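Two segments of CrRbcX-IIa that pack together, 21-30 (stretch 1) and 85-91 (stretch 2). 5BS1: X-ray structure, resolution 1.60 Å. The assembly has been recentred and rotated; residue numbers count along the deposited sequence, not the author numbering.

Stretch 1, residues 21-30: LRSLFTFVAA
Stretch 2 (85-91) RLMEVRE

Both stretches are helical throughout, each a piece of a longer helix, with phi near -60° and psi near -45° (Arg90 is at -68/-29) and backbone hydrogen bonds from N of residue i to O of residue i-4. Their axes approach to 8.3 Å, with a signed crossing angle of +120° between N-to-C directions. The register is set where Ala29 CA lies 5.0 Å from Arg90 CA.

Such closeness suits alanine: the methyl of Ala29 points toward the partner helix and fills the gap without holding the backbones apart. Ala29 CB lies 3.6 Å from Arg90 N, 3.7 Å from Arg90 CB, 3.7 Å from Leu86 O and 3.6 Å from Val89 CG1 (Val89 chi1 t).

Arg90 covers the most surface. Arg90 CB lies 3.7 Å from Phe25 O, and the long, extended side chain (p, t, t; chi4 167°) runs across stretch 1, carrying its guanidinium to the Thr26 hydroxyl: Arg90 NH1 donates to Thr26 OG1 (3.0 Å, 156°; Thr26 chi1 m) at the guanidinium edge. Arg22 NH1 sits over one face, 3.5 Å from Arg90 NH1; these like-charged donors do not bond each other, but both find hydrogen-bonding partners elsewhere in the structure.

Leu86 (m, t) has a sideways CB, but its branched end comes nearer, placing Leu86 CD2 3.5 Å from Ala30 CA. Ala30 CB points away overall, yet still makes apolar contact with Leu86 CD2 at 4.2 Å.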

ATOM      1  N   LEU A  21       2.704   4.088   0.844  1.00  8.74           N
ATOM      2  CA  LEU A  21       4.019   3.605   1.331  1.00  8.77           C
ATOM      3  C   LEU A  21       4.640   4.633   2.273  1.00  8.67           C
ATOM      4  O   LEU A  21       5.199   4.270   3.309  1.00  8.59           O
ATOM      5  CB  LEU A  21       4.992   3.305   0.193  1.00  9.60           C
ATOM      6  CG  LEU A  21       4.709   2.037  -0.605  1.00 10.25           C
ATOM      7  CD1 LEU A  21       5.545   2.039  -1.848  1.00 11.21           C
ATOM      8  CD2 LEU A  21       4.933   0.782   0.213  1.00 10.78           C
ATOM      9  N   ARG A  22       4.516   5.916   1.944  1.00  8.18           N
ATOM     10  CA  ARG A  22       5.057   6.954   2.812  1.00  8.51           C
ATOM     11  C   ARG A  22       4.445   6.873   4.192  1.00  8.72           C
ATOM     12  O   ARG A  22       5.147   7.029   5.202  1.00  8.70           O
ATOM     13  CB  ARG A  22       4.841   8.345   2.178  1.00  8.98           C
ATOM     14  CG  ARG A  22       5.771   8.588   0.972  1.00  9.67           C
ATOM     15  CD  ARG A  22       6.034  10.056   0.687  1.00 10.66           C
ATOM     16  NE  ARG A  22       6.556  10.610   1.916  1.00 11.13           N
ATOM     17  CZ  ARG A  22       6.061  11.619   2.618  1.00 11.53           C
ATOM     18  NH1 ARG A  22       6.572  11.836   3.828  1.00 11.54           N
ATOM     19  NH2 ARG A  22       5.137  12.440   2.115  1.00 12.27           N
ATOM     20  N   SER A  23       3.135   6.666   4.258  1.00  8.98           N
ATOM     21  CA  SER A  23       2.453   6.511   5.562  1.00 10.26           C
ATOM     22  C   SER A  23       2.928   5.263   6.271  1.00  9.68           C
ATOM     23  O   SER A  23       3.190   5.257   7.485  1.00  9.36           O
ATOM     24  CB  SER A  23       0.933   6.465   5.437  1.00 12.36           C
ATOM     25  OG  SER A  23       0.422   7.722   5.079  1.00 16.14           O
ATOM     26  N   LEU A  24       3.061   4.170   5.524  1.00  9.60           N
ATOM     27  CA  LEU A  24       3.607   2.934   6.099  1.00  9.31           C
ATOM     28  C   LEU A  24       4.999   3.157   6.702  1.00  9.00           C
ATOM     29  O   LEU A  24       5.299   2.708   7.812  1.00  9.63           O
ATOM     30  CB  LEU A  24       3.645   1.829   5.044  1.00  9.69           C
ATOM     31  CG  LEU A  24       4.281   0.511   5.481  1.00  9.87           C
ATOM     32  CD1 LEU A  24       3.498  -0.139   6.607  1.00 10.33           C
ATOM     33  CD2 LEU A  24       4.466  -0.452   4.322  1.00  9.46           C
ATOM     34  N   PHE A  25       5.867   3.864   5.992  1.00  8.57           N
ATOM     35  CA  PHE A  25       7.227   4.104   6.434  1.00  8.18           C
ATOM     36  C   PHE A  25       7.256   4.962   7.685  1.00  8.36           C
ATOM     37  O   PHE A  25       8.082   4.756   8.572  1.00  8.04           O
ATOM     38  CB  PHE A  25       8.084   4.701   5.317  1.00  8.43           C
ATOM     39  CG  PHE A  25       8.196   3.841   4.057  1.00  9.11           C
ATOM     40  CD1 PHE A  25       7.927   2.469   4.046  1.00  9.34           C
ATOM     41  CD2 PHE A  25       8.645   4.426   2.897  1.00  9.57           C
ATOM     42  CE1 PHE A  25       8.054   1.720   2.874  1.00 10.43           C
ATOM     43  CE2 PHE A  25       8.757   3.687   1.730  1.00 10.31           C
ATOM     44  CZ  PHE A  25       8.487   2.330   1.725  1.00  9.91           C
ATOM     45  N   THR A  26       6.339   5.921   7.771  1.00  7.88           N
ATOM     46  CA  THR A  26       6.231   6.733   8.958  1.00  7.95           C
ATOM     47  C   THR A  26       5.855   5.884  10.151  1.00  8.33           C
ATOM     48  O   THR A  26       6.417   6.040  11.235  1.00  8.42           O
ATOM     49  CB  THR A  26       5.208   7.882   8.748  1.00  7.64           C
ATOM     50  OG1 THR A  26       5.632   8.674   7.613  1.00  7.78           O
ATOM     51  CG2 THR A  26       5.116   8.771   9.979  1.00  7.75           C
ATOM     52  N   PHE A  27       4.895   4.974   9.962  1.00  9.60           N
ATOM     53  CA  PHE A  27       4.449   4.045  11.013  1.00 11.31           C
ATOM     54  C   PHE A  27       5.563   3.090  11.417  1.00 10.50           C
ATOM     55  O   PHE A  27       5.789   2.848  12.611  1.00  9.47           O
ATOM     56  CB  PHE A  27       3.232   3.271  10.498  1.00 13.78           C
ATOM     57  CG  PHE A  27       2.727   2.232  11.447  1.00 16.49           C
ATOM     58  CD1 PHE A  27       1.860   2.581  12.458  1.00 19.19           C
ATOM     59  CD2 PHE A  27       3.141   0.912  11.339  1.00 17.97           C
ATOM     60  CE1 PHE A  27       1.394   1.608  13.338  1.00 20.47           C
ATOM     61  CE2 PHE A  27       2.680  -0.055  12.207  1.00 18.86           C
ATOM     62  CZ  PHE A  27       1.807   0.298  13.201  1.00 19.34           C
ATOM     63  N   VAL A  28       6.271   2.558  10.430  1.00  9.91           N
ATOM     64  CA  VAL A  28       7.425   1.696  10.699  1.00 10.10           C
ATOM     65  C   VAL A  28       8.450   2.439  11.555  1.00  9.68           C
ATOM     66  O   VAL A  28       8.963   1.884  12.547  1.00 10.11           O
ATOM     67  CB  VAL A  28       8.073   1.167   9.401  1.00 10.96           C
ATOM     68  CG1 VAL A  28       9.448   0.558   9.679  1.00 11.15           C
ATOM     69  CG2 VAL A  28       7.161   0.138   8.772  1.00 12.13           C
ATOM     70  N   ALA A  29       8.769   3.661  11.159  1.00 10.09           N
ATOM     71  CA  ALA A  29       9.723   4.494  11.892  1.00  9.65           C
ATOM     72  C   ALA A  29       9.276   4.669  13.342  1.00  9.45           C
ATOM     73  O   ALA A  29      10.096   4.612  14.267  1.00  9.35           O
ATOM     74  CB  ALA A  29       9.923   5.859  11.232  1.00 10.31           C
ATOM     75  N   ALA A  30       8.011   4.983  13.541  1.00  9.31           N
ATOM     76  CA  ALA A  30       7.471   5.178  14.878  1.00  9.63           C
ATOM     77  C   ALA A  30       7.651   3.933  15.734  1.00 10.52           C
ATOM     78  O   ALA A  30       8.021   4.035  16.926  1.00  9.98           O
ATOM     79  CB  ALA A  30       5.993   5.551  14.829  1.00  9.58           C
ATOM     80  N   ARG A  85      14.056  12.651  15.001  1.00  9.36           N
ATOM     81  CA  ARG A  85      14.424  11.260  14.995  1.00  9.25           C
ATOM     82  C   ARG A  85      13.502  10.405  14.105  1.00  8.87           C
ATOM     83  O   ARG A  85      13.981   9.564  13.357  1.00  8.51           O
ATOM     84  CB  ARG A  85      14.426  10.704  16.424  1.00  9.82           C
ATOM     85  CG  ARG A  85      14.785   9.237  16.514  1.00 11.14           C
ATOM     86  CD  ARG A  85      16.188   8.942  16.036  1.00 12.73           C
ATOM     87  NE  ARG A  85      16.494   7.520  16.172  1.00 13.68           N
ATOM     88  CZ  ARG A  85      17.323   6.845  15.393  1.00 15.25           C
ATOM     89  NH1 ARG A  85      17.994   7.460  14.424  1.00 16.86           N
ATOM     90  NH2 ARG A  85      17.489   5.540  15.565  1.00 16.71           N
ATOM     91  N   LEU A  86      12.206  10.641  14.198  1.00  8.65           N
ATOM     92  CA  LEU A  86      11.228   9.894  13.392  1.00  8.55           C
ATOM     93  C   LEU A  86      11.475  10.186  11.908  1.00  8.74           C
ATOM     94  O   LEU A  86      11.380   9.283  11.091  1.00  8.54           O
ATOM     95  CB  LEU A  86       9.822  10.285  13.774  1.00  8.83           C
ATOM     96  CG  LEU A  86       9.342   9.799  15.138  1.00  9.31           C
ATOM     97  CD1 LEU A  86       8.093  10.554  15.562  1.00 10.00           C
ATOM     98  CD2 LEU A  86       9.107   8.293  15.122  1.00 10.07           C
HETATM   99  N   MSE A  87      11.762  11.447  11.590  1.00  9.44           N
HETATM  100  CA  MSE A  87      12.077  11.854  10.195  1.00 10.18           C
HETATM  101  C   MSE A  87      13.309  11.160   9.679  1.00 10.08           C
HETATM  102  O   MSE A  87      13.319  10.678   8.560  1.00  8.48           O
HETATM  103  CB  MSE A  87      12.239  13.369  10.116  1.00 12.56           C
HETATM  104  CG  MSE A  87      10.841  13.943  10.064  1.00 14.15           C
HETATM  105 SE   MSE A  87      10.701  15.862   9.655  1.00 23.07          SE
HETATM  106  CE  MSE A  87      11.166  16.109  11.502  1.00 17.38           C
ATOM    107  N   GLU A  88      14.360  11.096  10.498  1.00  9.73           N
ATOM    108  CA  GLU A  88      15.606  10.443  10.131  1.00 10.99           C
ATOM    109  C   GLU A  88      15.335   8.964   9.814  1.00  9.49           C
ATOM    110  O   GLU A  88      15.838   8.422   8.830  1.00  8.92           O
ATOM    111  CB  GLU A  88      16.619  10.601  11.291  1.00 13.83           C
ATOM    112  CG  GLU A  88      17.908   9.794  11.226  1.00 17.90           C
ATOM    113  CD  GLU A  88      18.862  10.114  12.396  1.00 21.94           C
ATOM    114  OE1 GLU A  88      18.421  10.230  13.573  1.00 23.16           O
ATOM    115  OE2 GLU A  88      20.073  10.275  12.144  1.00 28.46           O
ATOM    116  N   VAL A  89      14.608   8.309  10.711  1.00  9.31           N
ATOM    117  CA  VAL A  89      14.377   6.869  10.595  1.00  8.77           C
ATOM    118  C   VAL A  89      13.524   6.560   9.352  1.00  8.76           C
ATOM    119  O   VAL A  89      13.812   5.612   8.615  1.00  8.30           O
ATOM    120  CB  VAL A  89      13.795   6.288  11.900  1.00  9.61           C
ATOM    121  CG1 VAL A  89      13.365   4.841  11.731  1.00  9.71           C
ATOM    122  CG2 VAL A  89      14.824   6.387  13.018  1.00  9.81           C
ATOM    123  N   ARG A  90      12.472   7.322   9.115  1.00  8.74           N
ATOM    124  CA  ARG A  90      11.613   7.030   7.965  1.00  8.36           C
ATOM    125  C   ARG A  90      12.337   7.287   6.640  1.00  8.76           C
ATOM    126  O   ARG A  90      12.076   6.602   5.657  1.00  9.54           O
ATOM    127  CB  ARG A  90      10.264   7.750   8.024  1.00  8.19           C
ATOM    128  CG  ARG A  90      10.299   9.226   7.655  1.00  8.52           C
ATOM    129  CD  ARG A  90       8.925   9.843   7.770  1.00  8.98           C
ATOM    130  NE  ARG A  90       8.926  11.246   7.397  1.00  8.53           N
ATOM    131  CZ  ARG A  90       7.831  11.978   7.168  1.00  9.08           C
ATOM    132  NH1 ARG A  90       6.629  11.454   7.279  1.00 10.04           N
ATOM    133  NH2 ARG A  90       7.941  13.268   6.853  1.00  9.71           N
ATOM    134  N   GLU A  91      13.282   8.231   6.630  1.00  8.10           N
ATOM    135  CA  GLU A  91      14.091   8.503   5.451  1.00  8.69           C
ATOM    136  C   GLU A  91      15.137   7.391   5.264  1.00  8.43           C
ATOM    137  O   GLU A  91      15.320   6.887   4.132  1.00  9.13           O
ATOM    138  CB  GLU A  91      14.751   9.885   5.572  1.00 10.08           C
ATOM    139  CG  GLU A  91      15.536  10.277   4.328  1.00 11.74           C
ATOM    140  CD  GLU A  91      15.877  11.770   4.241  1.00 14.97           C
ATOM    141  OE1 GLU A  91      15.254  12.640   4.900  1.00 18.55           O
ATOM    142  OE2 GLU A  91      16.782  12.100   3.435  1.00 17.88           O
TER